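Local atomic coordinates of oxidoreductase, short chain dehydrogenase/reductase family protein (Collinsella aerofaciens, PDB entry 5FYD), a protein that reduces the 7-oxo group of 7-oxolithocholate with NADPH to give ursodeoxycholate, acting as an NADP-dependent 7beta-hydroxysteroid dehydrogenase of the short-chain dehydrogenase/reductase family. Residues L45-L48 with A49-R53; S240-D243 with W244-H248. One frame throughout, in Å; residues are numbered along the deposited sequence.

Contact 1 of 2, residues L45-L48 with A49-R53; sequences LNVL and AGEIR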
ATOM      1  N   LEU A  45       5.110 -10.851  15.113  1.00 20.36           N
ATOM      2  CA  LEU A  45       5.150 -10.440  16.531  1.00 19.60           C
ATOM      3  C   LEU A  45       6.248 -11.190  17.301  1.00 18.90           C
ATOM      4  O   LEU A  45       6.960 -10.600  18.097  1.00 18.01           O
ATOM      5  CB  LEU A  45       3.805 -10.701  17.191  1.00 19.82           C
ATOM      6  CG  LEU A  45       2.592  -9.834  16.830  1.00 20.76           C
ATOM      7  CD1 LEU A  45       1.322 -10.522  17.295  1.00 20.41           C
ATOM      8  CD2 LEU A  45       2.710  -8.467  17.487  1.00 20.98           C
ATOM      9  N   ASN A  46       6.355 -12.496  17.073  1.00 19.12           N
ATOM     10  CA  ASN A  46       7.406 -13.288  17.721  1.00 20.26           C
ATOM     11  C   ASN A  46       8.801 -12.828  17.337  1.00 18.79           C
ATOM     12  O   ASN A  46       9.668 -12.789  18.190  1.00 17.67           O
ATOM     13  CB  ASN A  46       7.250 -14.785  17.414  1.00 22.26           C
ATOM     14  CG  ASN A  46       6.091 -15.414  18.154  1.00 24.55           C
ATOM     15  OD1 ASN A  46       5.765 -15.016  19.269  1.00 26.19           O
ATOM     16  ND2 ASN A  46       5.484 -16.430  17.550  1.00 27.44           N
ATOM     17  N   VAL A  47       9.016 -12.486  16.074  1.00 18.69           N
ATOM     18  CA  VAL A  47      10.309 -11.976  15.636  1.00 19.16           C
ATOM     19  C   VAL A  47      10.595 -10.649  16.356  1.00 18.21           C
ATOM     20  O   VAL A  47      11.653 -10.485  16.952  1.00 16.42           O
ATOM     21  CB  VAL A  47      10.387 -11.828  14.104  1.00 19.83           C
ATOM     22  CG1 VAL A  47      11.634 -11.053  13.689  1.00 20.70           C
ATOM     23  CG2 VAL A  47      10.363 -13.208  13.434  1.00 20.89           C
ATOM     24  N   LEU A  48       9.623  -9.737  16.322  1.00 17.14           N
ATOM     25  CA  LEU A  48       9.758  -8.447  16.981  1.00 17.75           C
ATOM     26  C   LEU A  48      10.009  -8.592  18.489  1.00 16.17           C
ATOM     27  O   LEU A  48      10.846  -7.893  19.056  1.00 15.77           O
ATOM     28  CB  LEU A  48       8.501  -7.604  16.757  1.00 19.57           C
ATOM     29  CG  LEU A  48       8.476  -6.196  17.386  1.00 21.10           C
ATOM     30  CD1 LEU A  48       9.625  -5.343  16.889  1.00 22.15           C
ATOM     31  CD2 LEU A  48       7.137  -5.539  17.059  1.00 22.59           C
ATOM     32  N   ALA A  49       9.280  -9.495  19.136  1.00 15.49           N
ATOM     33  CA  ALA A  49       9.470  -9.731  20.567  1.00 15.38           C
ATOM     34  C   ALA A  49      10.902 -10.156  20.894  1.00 14.97           C
ATOM     35  O   ALA A  49      11.496  -9.641  21.838  1.00 14.87           O
ATOM     36  CB  ALA A  49       8.481 -10.757  21.084  1.00 15.24           C
ATOM     37  N   GLY A  50      11.455 -11.062  20.091  1.00 15.35           N
ATOM     38  CA  GLY A  50      12.851 -11.489  20.282  1.00 15.42           C
ATOM     39  C   GLY A  50      13.826 -10.337  20.097  1.00 15.82           C
ATOM     40  O   GLY A  50      14.776 -10.183  20.867  1.00 15.43           O
ATOM     41  N   GLU A  51      13.556  -9.492  19.109  1.00 15.90           N
ATOM     42  CA  GLU A  51      14.381  -8.295  18.871  1.00 17.68           C
ATOM     43  C   GLU A  51      14.319  -7.315  20.045  1.00 16.37           C
ATOM     44  O   GLU A  51      15.352  -6.764  20.475  1.00 15.89           O
ATOM     45  CB  GLU A  51      13.968  -7.611  17.564  1.00 20.39           C
ATOM     46  CG  GLU A  51      14.302  -8.479  16.361  1.00 23.43           C
ATOM     47  CD  GLU A  51      13.913  -7.873  15.024  1.00 28.33           C
ATOM     48  OE1 GLU A  51      12.982  -7.032  14.971  1.00 30.91           O
ATOM     49  OE2 GLU A  51      14.549  -8.276  14.019  1.00 33.59           O
ATOM     50  N   ILE A  52      13.120  -7.133  20.586  1.00 14.92           N
ATOM     51  CA  ILE A  52      12.916  -6.249  21.729  1.00 14.50           C
ATOM     52  C   ILE A  52      13.667  -6.799  22.944  1.00 13.66           C
ATOM     53  O   ILE A  52      14.344  -6.047  23.645  1.00 13.54           O
ATOM     54  CB  ILE A  52      11.412  -6.042  22.031  1.00 14.06           C
ATOM     55  CG1 ILE A  52      10.728  -5.167  20.951  1.00 15.22           C
ATOM     56  CG2 ILE A  52      11.179  -5.465  23.430  1.00 14.35           C
ATOM     57  CD1 ILE A  52      10.985  -3.689  21.012  1.00 16.17           C
ATOM     58  N   ARG A  53      13.507  -8.089  23.220  1.00 13.57           N
ATOM     59  CA  ARG A  53      14.216  -8.696  24.345  1.00 14.33           C
ATOM     60  C   ARG A  53      15.734  -8.517  24.202  1.00 14.35           C
ATOM     61  O   ARG A  53      16.410  -8.109  25.156  1.00 14.76           O
ATOM     62  CB  ARG A  53      13.874 -10.186  24.459  1.00 15.12           C
ATOM     63  CG  ARG A  53      12.456 -10.465  24.946  1.00 15.65           C
ATOM     64  CD  ARG A  53      12.303 -11.897  25.429  1.00 17.24           C
ATOM     65  NE  ARG A  53      12.576 -12.874  24.382  1.00 18.58           N
ATOM     66  CZ  ARG A  53      11.739 -13.229  23.399  1.00 19.50           C
ATOM     67  NH1 ARG A  53      10.540 -12.673  23.264  1.00 19.41           N
ATOM     68  NH2 ARG A  53      12.119 -14.153  22.518  1.00 19.95           N
TER
HETATM   69  O   HOH W   1      10.235 -14.553  20.331  1.00 39.96           O
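Asn46 O is gripped by two donors. Gly50 N reaches it at 3.1 Å as an ordinary i to i+4 helix bond, and a water donates to it at 2.8 Å. The same water accepts from Arg53 NH2, at the edge and in the plane of the guanidinium. The side chain of Arg53 thus folds back along its own helix. One face of its guanidinium lies over Gly50 CA, off-centre. Arg53 NH1 has a second partner in Thr60 OG1, which helps fix the rotation of the group. Three more backbone bonds continue the helix. Ala49 N binds Leu45 O, Glu51 N binds Val47 O, and Ile52 N meets Leu48 O at 2.8 Å.

On the outer side, Val47 and Glu51 lie alongside each other and point the same way. A chi1 of 169° sets Val47 CG1 beside its carbonyl carbon, where it stands 4.0 Å from Glu51 OE2. On the inner side, Leu48 CD1 meets Ile52 CG1 at 4.2 Å. Both residues also touch helix 19-30, Leu48 at Lys22 and Ile52 at Cys25 and Ala29. Leu45 and Ala49 rest on Met37 and Val62 of the sheet. These are successive turns of the amphipathic helix 42-56, the crossover of the beta-alpha-beta unit from strand 34-39 to strand 60-64 in the Rossmann fold.

Contact 2 of 2, residues S240-D243 with W244-H248; sequences SVHD and WKANH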
ATOM      1  N   SER A 240      -0.998  22.843   8.085  1.00 16.35           N
ATOM      2  CA  SER A 240      -1.911  22.504   6.992  1.00 16.65           C
ATOM      3  C   SER A 240      -3.345  22.413   7.515  1.00 15.91           C
ATOM      4  O   SER A 240      -4.269  22.989   6.927  1.00 15.23           O
ATOM      5  CB  SER A 240      -1.503  21.174   6.341  1.00 19.03           C
ATOM      6  OG  SER A 240      -2.357  20.879   5.238  1.00 20.57           O
ATOM      7  N   VAL A 241      -3.523  21.692   8.620  1.00 14.17           N
ATOM      8  CA  VAL A 241      -4.847  21.599   9.244  1.00 14.26           C
ATOM      9  C   VAL A 241      -5.354  22.984   9.633  1.00 14.60           C
ATOM     10  O   VAL A 241      -6.519  23.319   9.395  1.00 14.90           O
ATOM     11  CB  VAL A 241      -4.865  20.624  10.448  1.00 14.10           C
ATOM     12  CG1 VAL A 241      -6.199  20.710  11.196  1.00 14.35           C
ATOM     13  CG2 VAL A 241      -4.659  19.214   9.958  1.00 14.90           C
ATOM     14  N   HIS A 242      -4.477  23.801  10.195  1.00 14.82           N
ATOM     15  CA  HIS A 242      -4.888  25.126  10.618  1.00 15.38           C
ATOM     16  C   HIS A 242      -5.325  25.978   9.440  1.00 15.20           C
ATOM     17  O   HIS A 242      -6.306  26.702   9.544  1.00 16.19           O
ATOM     18  CB  HIS A 242      -3.814  25.859  11.429  1.00 15.78           C
ATOM     19  CG  HIS A 242      -4.306  27.169  11.947  1.00 16.80           C
ATOM     20  ND1 HIS A 242      -4.148  28.336  11.241  1.00 18.82           N
ATOM     21  CD2 HIS A 242      -5.066  27.477  13.025  1.00 17.41           C
ATOM     22  CE1 HIS A 242      -4.739  29.323  11.889  1.00 18.27           C
ATOM     23  NE2 HIS A 242      -5.315  28.831  12.966  1.00 17.75           N
ATOM     24  N   ASP A 243      -4.616  25.885   8.328  0.50 15.42           N
ATOM     25  CA  ASP A 243      -4.966  26.660   7.148  0.50 15.62           C
ATOM     26  C   ASP A 243      -6.300  26.217   6.536  0.50 16.07           C
ATOM     27  O   ASP A 243      -7.103  27.064   6.148  0.50 16.23           O
ATOM     28  CB  ASP A 243      -3.829  26.610   6.145  0.50 15.95           C
ATOM     29  CG  ASP A 243      -2.594  27.309   6.664  0.50 16.46           C
ATOM     30  OD1 ASP A 243      -2.750  28.203   7.524  0.50 17.69           O
ATOM     31  OD2 ASP A 243      -1.476  26.943   6.256  0.50 16.72           O
ATOM     32  N   TRP A 244      -6.553  24.911   6.495  1.00 16.09           N
ATOM     33  CA  TRP A 244      -7.882  24.411   6.095  1.00 16.72           C
ATOM     34  C   TRP A 244      -8.996  24.928   7.022  1.00 16.82           C
ATOM     35  O   TRP A 244     -10.034  25.460   6.553  1.00 17.99           O
ATOM     36  CB  TRP A 244      -7.880  22.880   5.997  1.00 17.18           C
ATOM     37  CG  TRP A 244      -7.279  22.393   4.735  1.00 17.74           C
ATOM     38  CD1 TRP A 244      -6.093  21.735   4.585  1.00 19.52           C
ATOM     39  CD2 TRP A 244      -7.839  22.516   3.425  1.00 17.64           C
ATOM     40  NE1 TRP A 244      -5.868  21.463   3.260  1.00 20.17           N
ATOM     41  CE2 TRP A 244      -6.927  21.933   2.524  1.00 19.29           C
ATOM     42  CE3 TRP A 244      -9.023  23.062   2.925  1.00 18.34           C
ATOM     43  CZ2 TRP A 244      -7.173  21.866   1.144  1.00 19.29           C
ATOM     44  CZ3 TRP A 244      -9.260  23.015   1.548  1.00 17.64           C
ATOM     45  CH2 TRP A 244      -8.347  22.415   0.682  1.00 18.78           C
ATOM     46  N   LYS A 245      -8.749  24.861   8.326  1.00 16.44           N
ATOM     47  CA  LYS A 245      -9.751  25.258   9.319  1.00 17.39           C
ATOM     48  C   LYS A 245     -10.045  26.745   9.246  1.00 17.60           C
ATOM     49  O   LYS A 245     -11.197  27.155   9.283  1.00 18.90           O
ATOM     50  CB  LYS A 245      -9.288  24.909  10.729  1.00 18.37           C
ATOM     51  CG  LYS A 245      -9.437  23.451  11.136  1.00 19.59           C
ATOM     52  CD  LYS A 245      -8.958  23.282  12.585  1.00 20.93           C
ATOM     53  CE  LYS A 245      -9.325  21.926  13.173  1.00 21.46           C
ATOM     54  NZ  LYS A 245      -8.765  21.805  14.542  1.00 22.28           N
ATOM     55  N   ALA A 246      -8.998  27.541   9.097  1.00 16.46           N
ATOM     56  CA  ALA A 246      -9.096  28.990   9.223  1.00 16.78           C
ATOM     57  C   ALA A 246      -9.515  29.669   7.927  1.00 17.00           C
ATOM     58  O   ALA A 246     -10.227  30.687   7.973  1.00 16.36           O
ATOM     59  CB  ALA A 246      -7.773  29.559   9.703  1.00 17.28           C
ATOM     60  N   ASN A 247      -9.086  29.127   6.787  1.00 16.23           N
ATOM     61  CA  ASN A 247      -9.215  29.839   5.507  1.00 18.08           C
ATOM     62  C   ASN A 247     -10.140  29.209   4.481  1.00 18.88           C
ATOM     63  O   ASN A 247     -10.266  29.729   3.371  1.00 18.24           O
ATOM     64  CB  ASN A 247      -7.826  30.010   4.894  1.00 18.98           C
ATOM     65  CG  ASN A 247      -6.884  30.749   5.816  1.00 20.46           C
ATOM     66  OD1 ASN A 247      -7.295  31.675   6.504  1.00 22.85           O
ATOM     67  ND2 ASN A 247      -5.639  30.339   5.851  1.00 22.12           N
ATOM     68  N   HIS A 248     -10.778  28.087   4.816  1.00 18.39           N
ATOM     69  CA  HIS A 248     -11.625  27.389   3.862  1.00 18.94           C
ATOM     70  C   HIS A 248     -12.866  26.904   4.555  1.00 17.48           C
ATOM     71  O   HIS A 248     -12.882  26.730   5.771  1.00 15.98           O
ATOM     72  CB  HIS A 248     -10.879  26.194   3.254  1.00 20.42           C
ATOM     73  CG  HIS A 248      -9.651  26.587   2.507  1.00 23.39           C
ATOM     74  ND1 HIS A 248      -9.673  26.918   1.171  1.00 25.99           N
ATOM     75  CD2 HIS A 248      -8.370  26.754   2.916  1.00 24.91           C
ATOM     76  CE1 HIS A 248      -8.452  27.236   0.777  1.00 26.52           C
ATOM     77  NE2 HIS A 248      -7.646  27.159   1.820  1.00 26.91           N
TER
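Ser240 O approaches Trp244 CD1 of the indole obliquely, at 3.2 Å, and Ser240 OG lies 3.9 Å from the same carbon. Outside residues 240-248, Tyr253 stacks on the indole and the ring of Tyr256 meets it at an angle. Both tyrosines belong to helix 250-258. Trp244 CZ3 in turn sits over one face of the His248 imidazole, toward its rim. This is the C-terminal end of helix 235-247, in the C-terminal region that activity absolutely requires. Ser240 is part of the NADP(+) binding site. Replacing Trp244 with an alanine is likely to leave Tyr253 without its stacking partner, strip Trp244 CZ3 from the face of His248 and open a gap between helices 235-247 and 250-258.

The His242 ring makes an off-centre CH-pi contact with Ala246 CB, 4.2 Å from the ring centroid. A chi1 of -175° puts His242 CG on the side of its carbonyl carbon, and from there the ring reaches Ala246 CB. Val241 and Lys245 run side by side. Val241 CG1 packs against Lys245 CE at 3.9 Å, and the extended lysine chain carries its amine onward.

Four i to i+4 backbone bonds run through the helix end. Trp244 N to Ser240 O is nearly straight, with an N-H...O angle of 171°. The angle has dropped to 145° at Asn247 N to Asp243 O, close to where the helix ends. His248 is the first residue to leave helical geometry, and its ND1 is hydrogen-bonded to Glu252 OE1. Asp243 O lies at the edge of the His248 ring, near its plane, 3.5 Å from His248 CD2.

How the contacts relate
From the N terminus, the chain forms strand 34-39 and then enters helix 42-56, where contact 1 lies. Each contact joins consecutive residues, contact 1 within helix 42-56 and contact 2 at the end of helix 235-247, so neither closes a long loop. Contact 1 is complete before contact 2 opens. The two are in series and neither nest nor cross. After contact 1 the chain builds strand 60-64, an outermost strand of the parallel sheet. It reaches the other outermost strand, 230-232, just before helix 235-247 and contact 2. The centres lie 41 Å apart, on opposite sides of the chain's centre. Contact 1 belongs to the Rossmann core, while contact 2 leads into the C-terminal helix 250-258.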